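Local coordinates for prolyl 4-hydroxylase alpha subunit Fe(2+) 2OG dioxygenase domain-containing protein (Burkholderia ambifaria, PDB 3W20) that probably oxidises N-substituted L-amino acids as a 2-oxoglutarate-dependent dioxygenase of the double-stranded beta-helix fold, here holding zinc in its metal site, at residues D121-T126 / G268-D273; C156-Y161 / K171-R176; P175-G180 / G259-H264; D197-S202 / Q241-H246. All coordinates share one frame; numbering follows the deposited sequence.

Contact 1: D121-T126 / G268-D273; sequences DAKPLT and GWRMFD
Lys123 and Pro124 pair in parallel register with Arg270 and Met271, and three backbone hydrogen bonds document the bridge: Lys123 N to Trp269 O (3.1 Å), Met271 N to Lys123 O (2.9 Å) and Leu125 N to Met271 O (3.0 Å). The end-to-end directions of the touching parts, CA of Asp121 to Leu125 against CA of Trp269 to Phe272, are 43° apart, and the bridges are limited to Lys123-Arg270 and Pro124-Met271.

Lys123 and Arg270 project from the same face of the sheet and run side by side. A bend at chi2 (-68°) carries CD of Arg270 over the neighbouring strand, and the guanidinium turns back so that NH1 donates to Trp269 O at 3.0 Å. That oxygen is thus gripped from opposite faces of its carbonyl plane, by Lys123 N and by Arg270 NH1. Lys123 CD lies 3.5 Å above one guanidinium face, offset toward the rim. One water at the guanidinium edge accepts from both Arg270 NH1 and Lys123 NZ while donating to Asp121 O, which ties the two like charges to a common acceptor.

Leu125 splits its branches: CD1 rests on Arg270 CB, and CD2 reaches Phe272 CD2 at 3.8 Å. The selenomethionine at Met271 bends at chi3 (-74°), placing CE 3.8 Å from Ala122 CB.

Strand 268-272 is thereby held between strand 123-127 and strand 255-265, its antiparallel neighbour. Helix 111-120 covers Trp269 through Leu120 and Met271 through Val113 and Phe116, whereas Phe272 packs on Ile263 and Gln177.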
# COMPACT_ATOMS: atom_id res chain seq x y z
N ASP A 121 14.50 -21.38 -0.24
CA ASP A 121 15.00 -20.04 -0.61
C ASP A 121 13.82 -19.14 -0.92
O ASP A 121 13.93 -18.26 -1.81
CB ASP A 121 15.99 -20.08 -1.81
CG ASP A 121 16.91 -18.83 -1.87
OD1 ASP A 121 16.95 -17.98 -0.93
OD2 ASP A 121 17.63 -18.71 -2.90
N ALA A 122 12.72 -19.28 -0.19
CA ALA A 122 11.54 -18.44 -0.48
C ALA A 122 11.79 -16.99 -0.04
O ALA A 122 12.61 -16.71 0.91
CB ALA A 122 10.30 -18.99 0.25
N LYS A 123 11.11 -16.06 -0.70
CA LYS A 123 11.17 -14.65 -0.33
C LYS A 123 9.72 -14.15 -0.26
O LYS A 123 8.84 -14.79 -0.80
CB LYS A 123 11.95 -13.90 -1.39
CG LYS A 123 13.46 -14.09 -1.29
CD LYS A 123 14.07 -13.90 -2.67
CE LYS A 123 15.59 -14.05 -2.64
NZ LYS A 123 15.86 -15.48 -2.88
N PRO A 124 9.47 -13.00 0.38
CA PRO A 124 8.09 -12.43 0.31
C PRO A 124 7.72 -12.11 -1.13
O PRO A 124 8.58 -11.63 -1.91
CB PRO A 124 8.17 -11.14 1.11
CG PRO A 124 9.62 -11.03 1.62
CD PRO A 124 10.45 -12.18 1.13
N LEU A 125 6.47 -12.33 -1.50
CA LEU A 125 5.97 -11.94 -2.80
C LEU A 125 6.02 -10.41 -2.87
O LEU A 125 5.80 -9.72 -1.85
CB LEU A 125 4.51 -12.41 -2.97
CG LEU A 125 3.89 -12.13 -4.32
CD1 LEU A 125 4.66 -12.85 -5.42
CD2 LEU A 125 2.44 -12.56 -4.16
N THR A 126 6.30 -9.87 -4.04
CA THR A 126 6.35 -8.40 -4.20
C THR A 126 5.48 -8.01 -5.37
O THR A 126 5.18 -8.82 -6.27
CB THR A 126 7.80 -7.89 -4.42
OG1 THR A 126 8.36 -8.46 -5.61
CG2 THR A 126 8.71 -8.14 -3.17
N GLY A 268 11.45 -17.68 -8.19
CA GLY A 268 11.61 -18.57 -7.06
C GLY A 268 10.29 -18.60 -6.28
O GLY A 268 9.29 -17.93 -6.64
N TRP A 269 10.32 -19.31 -5.19
CA TRP A 269 9.18 -19.45 -4.27
C TRP A 269 8.92 -18.17 -3.56
O TRP A 269 9.83 -17.51 -3.06
CB TRP A 269 9.59 -20.51 -3.28
CG TRP A 269 9.41 -21.89 -3.83
CD1 TRP A 269 10.41 -22.77 -4.31
CD2 TRP A 269 8.17 -22.58 -4.02
NE1 TRP A 269 9.85 -23.92 -4.80
CE2 TRP A 269 8.49 -23.88 -4.62
CE3 TRP A 269 6.84 -22.30 -3.72
CZ2 TRP A 269 7.50 -24.80 -4.92
CZ3 TRP A 269 5.88 -23.25 -4.02
CH2 TRP A 269 6.22 -24.48 -4.60
N ARG A 270 7.66 -17.77 -3.51
CA ARG A 270 7.28 -16.55 -2.86
C ARG A 270 6.16 -16.83 -1.80
O ARG A 270 5.27 -17.66 -2.04
CB ARG A 270 6.83 -15.53 -3.89
CG ARG A 270 7.95 -15.10 -4.86
CD ARG A 270 8.99 -14.32 -4.10
NE ARG A 270 10.06 -13.79 -4.98
CZ ARG A 270 11.19 -14.43 -5.26
NH1 ARG A 270 11.48 -15.66 -4.78
NH2 ARG A 270 12.10 -13.81 -6.01
N MSE A 271 6.20 -16.10 -0.69
CA MSE A 271 5.30 -16.31 0.47
C MSE A 271 4.42 -15.07 0.61
O MSE A 271 4.86 -13.93 0.42
CB MSE A 271 6.10 -16.33 1.80
CG MSE A 271 7.00 -17.58 1.79
SE MSE A 271 8.20 -17.53 3.35
CE MSE A 271 9.41 -16.12 2.64
N PHE A 272 3.17 -15.28 0.99
CA PHE A 272 2.29 -14.19 1.26
C PHE A 272 1.12 -14.69 2.09
O PHE A 272 0.84 -15.92 2.12
CB PHE A 272 1.79 -13.57 -0.04
CG PHE A 272 0.95 -14.52 -0.89
CD1 PHE A 272 -0.43 -14.51 -0.77
CD2 PHE A 272 1.59 -15.41 -1.76
CE1 PHE A 272 -1.23 -15.38 -1.53
CE2 PHE A 272 0.78 -16.31 -2.51
CZ PHE A 272 -0.61 -16.26 -2.41
N ASP A 273 0.42 -13.74 2.74
CA ASP A 273 -0.86 -14.01 3.36
C ASP A 273 -1.78 -12.78 3.24
O ASP A 273 -2.96 -12.85 3.48
CB ASP A 273 -0.68 -14.41 4.79
CG ASP A 273 -1.92 -15.16 5.33
OD1 ASP A 273 -2.71 -15.72 4.56
OD2 ASP A 273 -2.10 -15.18 6.51
OXT ASP A 273 -1.30 -11.73 2.92
O HOH W 1 13.91 -17.04 -4.50
O HOH W 2 8.18 -11.48 -5.87

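Contact 2: C156-Y161 / K171-R176. With ZN (zinc ion), chain C.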
# COMPACT_ATOMS: atom_id res chain seq x y z
N CYS A 156 -11.80 -21.26 -1.47
CA CYS A 156 -10.50 -21.65 -1.98
C CYS A 156 -9.68 -20.38 -2.01
O CYS A 156 -10.23 -19.24 -1.88
CB CYS A 156 -10.58 -22.36 -3.33
SG CYS A 156 -11.20 -21.30 -4.63
N ASP A 157 -8.38 -20.57 -2.02
CA ASP A 157 -7.48 -19.47 -2.05
C ASP A 157 -6.68 -19.46 -3.34
O ASP A 157 -6.01 -20.45 -3.70
CB ASP A 157 -6.53 -19.49 -0.86
CG ASP A 157 -7.22 -19.78 0.53
OD1 ASP A 157 -7.71 -18.87 1.17
OD2 ASP A 157 -7.12 -20.90 1.04
N ASP A 158 -6.78 -18.36 -4.07
CA ASP A 158 -6.08 -18.22 -5.33
C ASP A 158 -5.82 -16.71 -5.45
O ASP A 158 -6.79 -15.88 -5.33
CB ASP A 158 -7.00 -18.69 -6.50
CG ASP A 158 -6.36 -18.51 -7.87
OD1 ASP A 158 -5.70 -17.47 -8.13
OD2 ASP A 158 -6.52 -19.40 -8.74
N VAL A 159 -4.53 -16.36 -5.62
CA VAL A 159 -4.04 -14.99 -5.56
C VAL A 159 -4.77 -14.11 -6.62
O VAL A 159 -4.90 -12.89 -6.42
CB VAL A 159 -2.49 -14.97 -5.73
CG1 VAL A 159 -2.08 -15.20 -7.16
CG2 VAL A 159 -1.95 -13.62 -5.28
N SER A 160 -5.24 -14.74 -7.68
CA SER A 160 -6.00 -14.03 -8.70
C SER A 160 -7.46 -13.77 -8.49
O SER A 160 -8.07 -12.97 -9.29
CB SER A 160 -5.78 -14.68 -10.07
OG SER A 160 -6.49 -15.89 -10.21
N TYR A 161 -8.02 -14.34 -7.45
CA TYR A 161 -9.45 -14.28 -7.25
C TYR A 161 -9.98 -13.01 -6.53
O TYR A 161 -10.67 -13.09 -5.55
CB TYR A 161 -9.95 -15.54 -6.55
CG TYR A 161 -9.97 -16.78 -7.40
CD1 TYR A 161 -9.39 -16.81 -8.67
CD2 TYR A 161 -10.60 -17.90 -6.97
CE1 TYR A 161 -9.40 -17.94 -9.43
CE2 TYR A 161 -10.64 -19.05 -7.72
CZ TYR A 161 -10.05 -19.07 -8.96
OH TYR A 161 -10.11 -20.22 -9.64
N LYS A 171 -3.51 -10.97 -12.00
CA LYS A 171 -4.50 -11.57 -12.83
C LYS A 171 -4.11 -13.02 -13.19
O LYS A 171 -4.91 -13.78 -13.79
CB LYS A 171 -4.69 -10.73 -14.07
CG LYS A 171 -5.41 -9.39 -13.74
CD LYS A 171 -5.91 -8.70 -15.00
CE LYS A 171 -6.24 -7.26 -14.70
NZ LYS A 171 -7.55 -7.22 -13.99
N ARG A 172 -2.93 -13.38 -12.74
CA ARG A 172 -2.39 -14.69 -13.04
C ARG A 172 -2.65 -15.68 -11.91
O ARG A 172 -2.41 -15.38 -10.72
CB ARG A 172 -0.92 -14.58 -13.32
CG ARG A 172 -0.25 -15.94 -13.56
CD ARG A 172 1.26 -15.70 -13.81
NE ARG A 172 1.88 -16.99 -14.11
CZ ARG A 172 3.18 -17.21 -14.21
NH1 ARG A 172 4.07 -16.24 -13.94
NH2 ARG A 172 3.59 -18.45 -14.44
N SER A 173 -3.19 -16.83 -12.31
CA SER A 173 -3.48 -17.93 -11.37
C SER A 173 -2.34 -18.91 -11.39
O SER A 173 -1.74 -19.14 -12.46
CB SER A 173 -4.77 -18.66 -11.72
OG SER A 173 -5.07 -19.81 -10.85
N PHE A 174 -2.02 -19.49 -10.20
CA PHE A 174 -0.96 -20.48 -10.07
C PHE A 174 -1.63 -21.77 -9.67
O PHE A 174 -2.19 -21.87 -8.55
CB PHE A 174 0.01 -20.03 -8.96
CG PHE A 174 0.86 -18.82 -9.39
CD1 PHE A 174 2.16 -19.02 -9.84
CD2 PHE A 174 0.30 -17.55 -9.48
CE1 PHE A 174 2.96 -17.92 -10.24
CE2 PHE A 174 1.06 -16.47 -9.99
CZ PHE A 174 2.40 -16.67 -10.36
N PRO A 175 -1.69 -22.77 -10.58
CA PRO A 175 -2.54 -23.93 -10.21
C PRO A 175 -2.05 -24.74 -9.03
O PRO A 175 -2.82 -25.43 -8.36
CB PRO A 175 -2.51 -24.82 -11.50
CG PRO A 175 -1.35 -24.28 -12.30
CD PRO A 175 -1.11 -22.87 -11.95
N ARG A 176 -0.75 -24.62 -8.68
CA ARG A 176 -0.25 -25.30 -7.54
C ARG A 176 -0.06 -24.39 -6.32
O ARG A 176 0.81 -24.64 -5.48
CB ARG A 176 1.05 -26.09 -7.83
CG ARG A 176 0.94 -27.02 -9.06
CD ARG A 176 -0.26 -28.01 -8.94
NE ARG A 176 -0.73 -28.30 -10.31
CZ ARG A 176 -1.97 -28.67 -10.61
NH1 ARG A 176 -2.28 -28.88 -11.86
NH2 ARG A 176 -2.90 -28.91 -9.68
ZN ZN C . -7.96 -21.45 2.69
O HOH W 3 -3.09 -18.67 -7.72
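Ser173 and Asp158 make the one direct hydrogen bond between the two loops: Ser173 OG donates to Asp158 OD2 at 2.6 Å, arriving on the syn side only 17° out of the carboxylate plane. The Ser173 hydroxyl gets there because OG is anti to the backbone N (chi1 177°).

The other carboxylate oxygen organises its own loop. Asp158 OD1 takes Ser160 N at 2.8 Å on its anti lone pair, closing an Asx turn within the type I turn from Asp158 to Tyr161, and Ser160 OG at 2.7 Å from above the plane. A water accepting from Phe174 N, with a weak bond to Asp158 OD1, adds an indirect link across.

Apolar and van der Waals contacts are thinner. Val159 CG1 lies 3.6 Å from Arg172 O and 4.1 Å from Phe174 CD2, while Ser160 CB sits against Arg172 O.

Both segments belong to the long connection that follows strand 139-143 and precedes strand 178-185. Lys243 forms a salt bridge with Asp158 OD2, giving this oxygen a second partner, and Phe174 leans on Ile263 and Thr265 of strand 255-265. Next to Asp158, Asp157 binds zinc through OD2 (1.9 Å), with His155 and His246 as the other protein ligands, and its side chain touches Phe261 of that same strand.

Contact 3: P175-G180 / G259-H264; sequences PRQLGG and GLFLIH
Leu178 to Gly180 run antiparallel to Leu260 to Leu262, the strand directions 152° apart, with reciprocal hydrogen bonds in the Leu178-Leu262 and Gly180-Leu260 pairs, each N to O at 2.9 Å, and Gly179-Phe261 as the non-hydrogen-bonded pair between them.

Side chains separate by face. Leu178 and Leu262 share one, their CB atoms 4.3 Å apart, with Leu260 further along it; helix 23-31 covers Leu178 and Leu262, and helix 111-120 covers Leu260 and Leu262.

Phe261 occupies the opposite face. With no side chain at Gly179, the ring settles close to the backbone, its CD1 3.6 Å from Gly179 CA and 3.5 Å from Leu178 O. The Gln177 side chain passes the ring at a slant, its NE2 3.7 Å from Phe261 CD1, amide and ring planes 77° apart. CG anti to the backbone N (chi1 175°) sets Gln177 CG 3.8 Å from Ile263 CG2, and the extended chain beyond carries the amide to Phe261. Its OE1 accepts from Val159 N, which anchors the amide.

The chemistry is two-sided. The leucine face is apolar and helix-covered, whereas Phe261 touches the zinc ligand Asp157 and lies about 4 Å from the zinc at nearest atoms. This strand pair therefore supplies part of the wall of the metal pocket in the double-stranded beta-helix.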
# COMPACT_ATOMS: atom_id res chain seq x y z
N PRO A 175 -1.69 -22.77 -10.58
CA PRO A 175 -2.54 -23.93 -10.21
C PRO A 175 -2.05 -24.74 -9.03
O PRO A 175 -2.82 -25.43 -8.36
CB PRO A 175 -2.51 -24.82 -11.50
CG PRO A 175 -1.35 -24.28 -12.30
CD PRO A 175 -1.11 -22.87 -11.95
N ARG A 176 -0.75 -24.62 -8.68
CA ARG A 176 -0.25 -25.30 -7.54
C ARG A 176 -0.06 -24.39 -6.32
O ARG A 176 0.81 -24.64 -5.48
CB ARG A 176 1.05 -26.09 -7.83
CG ARG A 176 0.94 -27.02 -9.06
CD ARG A 176 -0.26 -28.01 -8.94
NE ARG A 176 -0.73 -28.30 -10.31
CZ ARG A 176 -1.97 -28.67 -10.61
NH1 ARG A 176 -2.28 -28.88 -11.86
NH2 ARG A 176 -2.90 -28.91 -9.68
N GLN A 177 -0.81 -23.27 -6.25
CA GLN A 177 -0.65 -22.37 -5.06
C GLN A 177 -0.85 -23.26 -3.81
O GLN A 177 -1.82 -24.05 -3.77
CB GLN A 177 -1.73 -21.31 -5.10
CG GLN A 177 -1.73 -20.39 -3.81
CD GLN A 177 -2.68 -19.20 -3.95
OE1 GLN A 177 -2.74 -18.57 -5.00
NE2 GLN A 177 -3.28 -18.81 -2.82
N LEU A 178 0.02 -23.08 -2.79
CA LEU A 178 -0.12 -23.93 -1.59
C LEU A 178 -0.56 -23.10 -0.44
O LEU A 178 -0.08 -21.96 -0.32
CB LEU A 178 1.21 -24.60 -1.24
CG LEU A 178 1.77 -25.35 -2.44
CD1 LEU A 178 3.11 -25.93 -1.99
CD2 LEU A 178 0.79 -26.44 -3.00
N GLY A 179 -1.37 -23.67 0.46
CA GLY A 179 -1.54 -23.09 1.80
C GLY A 179 -0.65 -23.91 2.74
O GLY A 179 -0.44 -25.13 2.50
N GLY A 180 -0.10 -23.28 3.78
CA GLY A 180 0.74 -24.01 4.75
C GLY A 180 0.32 -23.47 6.10
O GLY A 180 0.40 -22.21 6.32
N GLY A 259 -0.18 -19.31 9.67
CA GLY A 259 -0.10 -19.81 8.24
C GLY A 259 0.36 -18.79 7.19
O GLY A 259 0.45 -17.59 7.41
N LEU A 260 0.63 -19.30 6.00
CA LEU A 260 0.86 -18.42 4.87
C LEU A 260 0.49 -19.22 3.61
O LEU A 260 -0.03 -20.34 3.71
CB LEU A 260 2.32 -18.02 4.83
CG LEU A 260 3.41 -19.08 4.96
CD1 LEU A 260 3.65 -19.95 3.70
CD2 LEU A 260 4.73 -18.36 5.37
N PHE A 261 0.73 -18.59 2.45
CA PHE A 261 0.57 -19.27 1.18
C PHE A 261 1.87 -19.14 0.39
O PHE A 261 2.70 -18.21 0.58
CB PHE A 261 -0.58 -18.57 0.39
CG PHE A 261 -1.90 -18.78 1.04
CD1 PHE A 261 -2.69 -19.91 0.70
CD2 PHE A 261 -2.38 -17.83 1.97
CE1 PHE A 261 -3.94 -20.14 1.30
CE2 PHE A 261 -3.65 -18.05 2.57
CZ PHE A 261 -4.39 -19.20 2.29
N LEU A 262 2.04 -20.06 -0.55
CA LEU A 262 3.21 -20.09 -1.41
C LEU A 262 2.81 -20.16 -2.87
O LEU A 262 1.93 -20.88 -3.20
CB LEU A 262 3.98 -21.37 -1.09
CG LEU A 262 4.68 -21.44 0.28
CD1 LEU A 262 4.93 -22.92 0.57
CD2 LEU A 262 5.99 -20.67 0.28
N ILE A 263 3.48 -19.41 -3.75
CA ILE A 263 3.42 -19.66 -5.16
C ILE A 263 4.83 -19.79 -5.75
O ILE A 263 5.77 -19.19 -5.27
CB ILE A 263 2.65 -18.56 -5.96
CG1 ILE A 263 3.16 -17.14 -5.58
CG2 ILE A 263 1.19 -18.71 -5.60
CD1 ILE A 263 2.47 -16.06 -6.44
N HIS A 264 4.96 -20.61 -6.77
CA HIS A 264 6.29 -20.82 -7.35
C HIS A 264 6.40 -19.94 -8.58
O HIS A 264 5.88 -20.27 -9.63
CB HIS A 264 6.45 -22.28 -7.71
CG HIS A 264 7.89 -22.67 -8.00
ND1 HIS A 264 8.26 -23.96 -8.21
CD2 HIS A 264 9.05 -21.90 -8.07
CE1 HIS A 264 9.63 -24.00 -8.42
NE2 HIS A 264 10.10 -22.75 -8.32

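Contact 4: D197-S202 / Q241-H246. With ZN (zinc ion), chain C.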
# COMPACT_ATOMS: atom_id res chain seq x y z
N ASP A 197 -12.41 -32.39 -3.95
CA ASP A 197 -11.90 -32.44 -5.32
C ASP A 197 -12.76 -31.59 -6.24
O ASP A 197 -13.55 -32.06 -7.14
CB ASP A 197 -11.73 -33.92 -5.72
CG ASP A 197 -11.35 -34.09 -7.15
OD1 ASP A 197 -10.66 -33.21 -7.68
OD2 ASP A 197 -11.85 -35.07 -7.75
N ASN A 198 -12.70 -30.29 -5.97
CA ASN A 198 -13.52 -29.29 -6.67
C ASN A 198 -12.73 -27.98 -6.68
O ASN A 198 -12.27 -27.58 -5.65
CB ASN A 198 -14.86 -29.09 -5.96
CG ASN A 198 -15.73 -28.05 -6.64
OD1 ASN A 198 -15.47 -26.84 -6.56
ND2 ASN A 198 -16.79 -28.53 -7.35
N ARG A 199 -12.53 -27.41 -7.86
CA ARG A 199 -11.75 -26.11 -7.95
C ARG A 199 -12.51 -25.03 -8.62
O ARG A 199 -12.56 -24.93 -9.87
CB ARG A 199 -10.41 -26.36 -8.72
CG ARG A 199 -9.47 -27.37 -8.16
CD ARG A 199 -8.18 -27.37 -9.11
NE ARG A 199 -7.21 -27.71 -8.18
CZ ARG A 199 -5.96 -27.34 -8.16
NH1 ARG A 199 -5.34 -26.61 -9.09
NH2 ARG A 199 -5.35 -27.79 -7.15
N PRO A 200 -13.22 -24.23 -7.85
CA PRO A 200 -14.02 -23.15 -8.42
C PRO A 200 -13.15 -22.25 -9.32
O PRO A 200 -11.99 -22.03 -9.00
CB PRO A 200 -14.47 -22.37 -7.18
CG PRO A 200 -14.38 -23.33 -6.07
CD PRO A 200 -13.23 -24.25 -6.38
N GLU A 201 -13.70 -21.82 -10.46
CA GLU A 201 -12.91 -21.09 -11.44
C GLU A 201 -12.70 -19.59 -11.15
O GLU A 201 -11.87 -18.96 -11.78
CB GLU A 201 -13.48 -21.28 -12.86
CG GLU A 201 -13.41 -22.73 -13.37
CD GLU A 201 -14.39 -22.97 -14.54
OE1 GLU A 201 -15.19 -22.06 -14.85
OE2 GLU A 201 -14.37 -24.06 -15.14
N SER A 202 -13.35 -19.02 -10.14
CA SER A 202 -13.25 -17.58 -9.97
C SER A 202 -13.85 -17.18 -8.66
O SER A 202 -14.57 -18.00 -7.99
CB SER A 202 -13.98 -16.88 -11.14
OG SER A 202 -15.40 -17.09 -10.95
N GLN A 241 -2.96 -28.06 -1.61
CA GLN A 241 -3.23 -27.23 -2.82
C GLN A 241 -4.42 -26.34 -2.55
O GLN A 241 -5.62 -26.80 -2.45
CB GLN A 241 -3.40 -28.10 -4.09
CG GLN A 241 -2.15 -28.84 -4.41
CD GLN A 241 -2.18 -29.37 -5.87
OE1 GLN A 241 -2.59 -28.64 -6.77
NE2 GLN A 241 -1.77 -30.59 -6.09
N SER A 242 -4.20 -25.01 -2.45
CA SER A 242 -5.25 -24.18 -1.88
C SER A 242 -6.38 -23.82 -2.87
O SER A 242 -7.41 -23.29 -2.47
CB SER A 242 -4.65 -22.94 -1.21
OG SER A 242 -4.18 -22.01 -2.21
N LYS A 243 -6.19 -24.17 -4.17
CA LYS A 243 -7.30 -23.96 -5.13
C LYS A 243 -8.50 -24.95 -4.93
O LYS A 243 -9.60 -24.67 -5.47
CB LYS A 243 -6.72 -24.02 -6.56
CG LYS A 243 -6.08 -22.65 -6.83
CD LYS A 243 -5.58 -22.62 -8.27
CE LYS A 243 -6.60 -22.87 -9.39
NZ LYS A 243 -7.77 -21.89 -9.32
N ASN A 244 -8.21 -26.09 -4.28
CA ASN A 244 -9.30 -27.07 -3.94
C ASN A 244 -10.16 -26.42 -2.89
O ASN A 244 -9.64 -25.84 -1.93
CB ASN A 244 -8.67 -28.33 -3.40
CG ASN A 244 -7.76 -29.00 -4.41
OD1 ASN A 244 -8.10 -29.16 -5.51
ND2 ASN A 244 -6.67 -29.50 -3.95
N LEU A 245 -11.47 -26.52 -3.10
CA LEU A 245 -12.40 -26.07 -2.07
C LEU A 245 -12.08 -26.73 -0.69
O LEU A 245 -11.74 -27.92 -0.60
CB LEU A 245 -13.81 -26.41 -2.58
CG LEU A 245 -14.80 -25.59 -1.79
CD1 LEU A 245 -14.90 -24.21 -2.41
CD2 LEU A 245 -16.12 -26.36 -1.81
N HIS A 246 -12.14 -25.93 0.38
CA HIS A 246 -11.95 -26.52 1.71
C HIS A 246 -12.58 -25.71 2.80
O HIS A 246 -12.86 -24.54 2.59
CB HIS A 246 -10.43 -26.61 2.02
CG HIS A 246 -9.66 -25.32 1.85
ND1 HIS A 246 -9.24 -24.84 0.64
CD2 HIS A 246 -9.17 -24.46 2.81
CE1 HIS A 246 -8.54 -23.67 0.84
NE2 HIS A 246 -8.47 -23.47 2.19
ZN ZN C . -7.96 -21.45 2.69
O HOH W 4 -8.72 -31.40 -7.33
O HOH W 5 -5.05 -30.72 -5.71
O HOH W 6 -9.72 -22.96 -7.57
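Arg199 reaches across to three residues of 241-246 with one guanidinium. Its chain is extended from CG to NE, which carries the flat group alongside the type I turn from Gln241 to Asn244. Arg199 NE donates to Asn244 OD1 at 3.2 Å; the acceptor lies in the guanidinium plane, while the donor stands well above the plane of the Asn244 amide. Arg199 NH2 gives a bond of 2.9 Å to Gln241 OE1, and here the guanidinium and amide planes are nearly perpendicular, 89° apart. Lys243 CB covers one guanidinium face over its centre, 3.8 Å above the plane.

Lys243 crosses Arg199 at about a right angle, then curls. Torsions of 59° at chi3 and 56° at chi4 place CE and NZ so that the ammonium forms a salt bridge with Asp158. A water accepts from Lys243 NZ and donates to both Pro200 O and Lys243 O, bridging the loops.

Beyond the arginine, Leu245 N donates to Asn198 O at 2.9 Å in a nearly straight bond. Leu245 CD1 meets Pro200 CG at 3.8 Å, and both side chains also touch Leu206 and Met209 of helix 203-216.

His246 does not touch 197-202. Its ND1 donates to Asn244 O (2.8 Å) in the ring plane, a bond that probably helps orient the imidazole whose NE2 binds zinc at 2.1 Å. Asn244 thus meets Arg199 by its side chain and the metal ligand by its backbone. The network is consistent with a second-shell role, linking loop 197-202 indirectly to the metal.

Overall arrangement
Contacts 1 and 3 are strand pairings in the same sheet, joined through neighbouring strands 255-265 and 268-272. Contact 3 lies deepest, its centre about 6 Å from that of the chain, and combines regular backbone bonding with apolar packing; contact 1, its centre about 13 Å out, adds water-bridged charges on a partly exposed face. Contacts 2 and 4 join loops instead and rely on side-chain polar groups. Each of these two contains a zinc ligand, and Ser242 OG to Asp157 O ties them together. Contact 4 is mostly buried, contact 2 only partly. Gln177 connects contact 3 to contact 2 through Val159, and to contact 4 through Ser242.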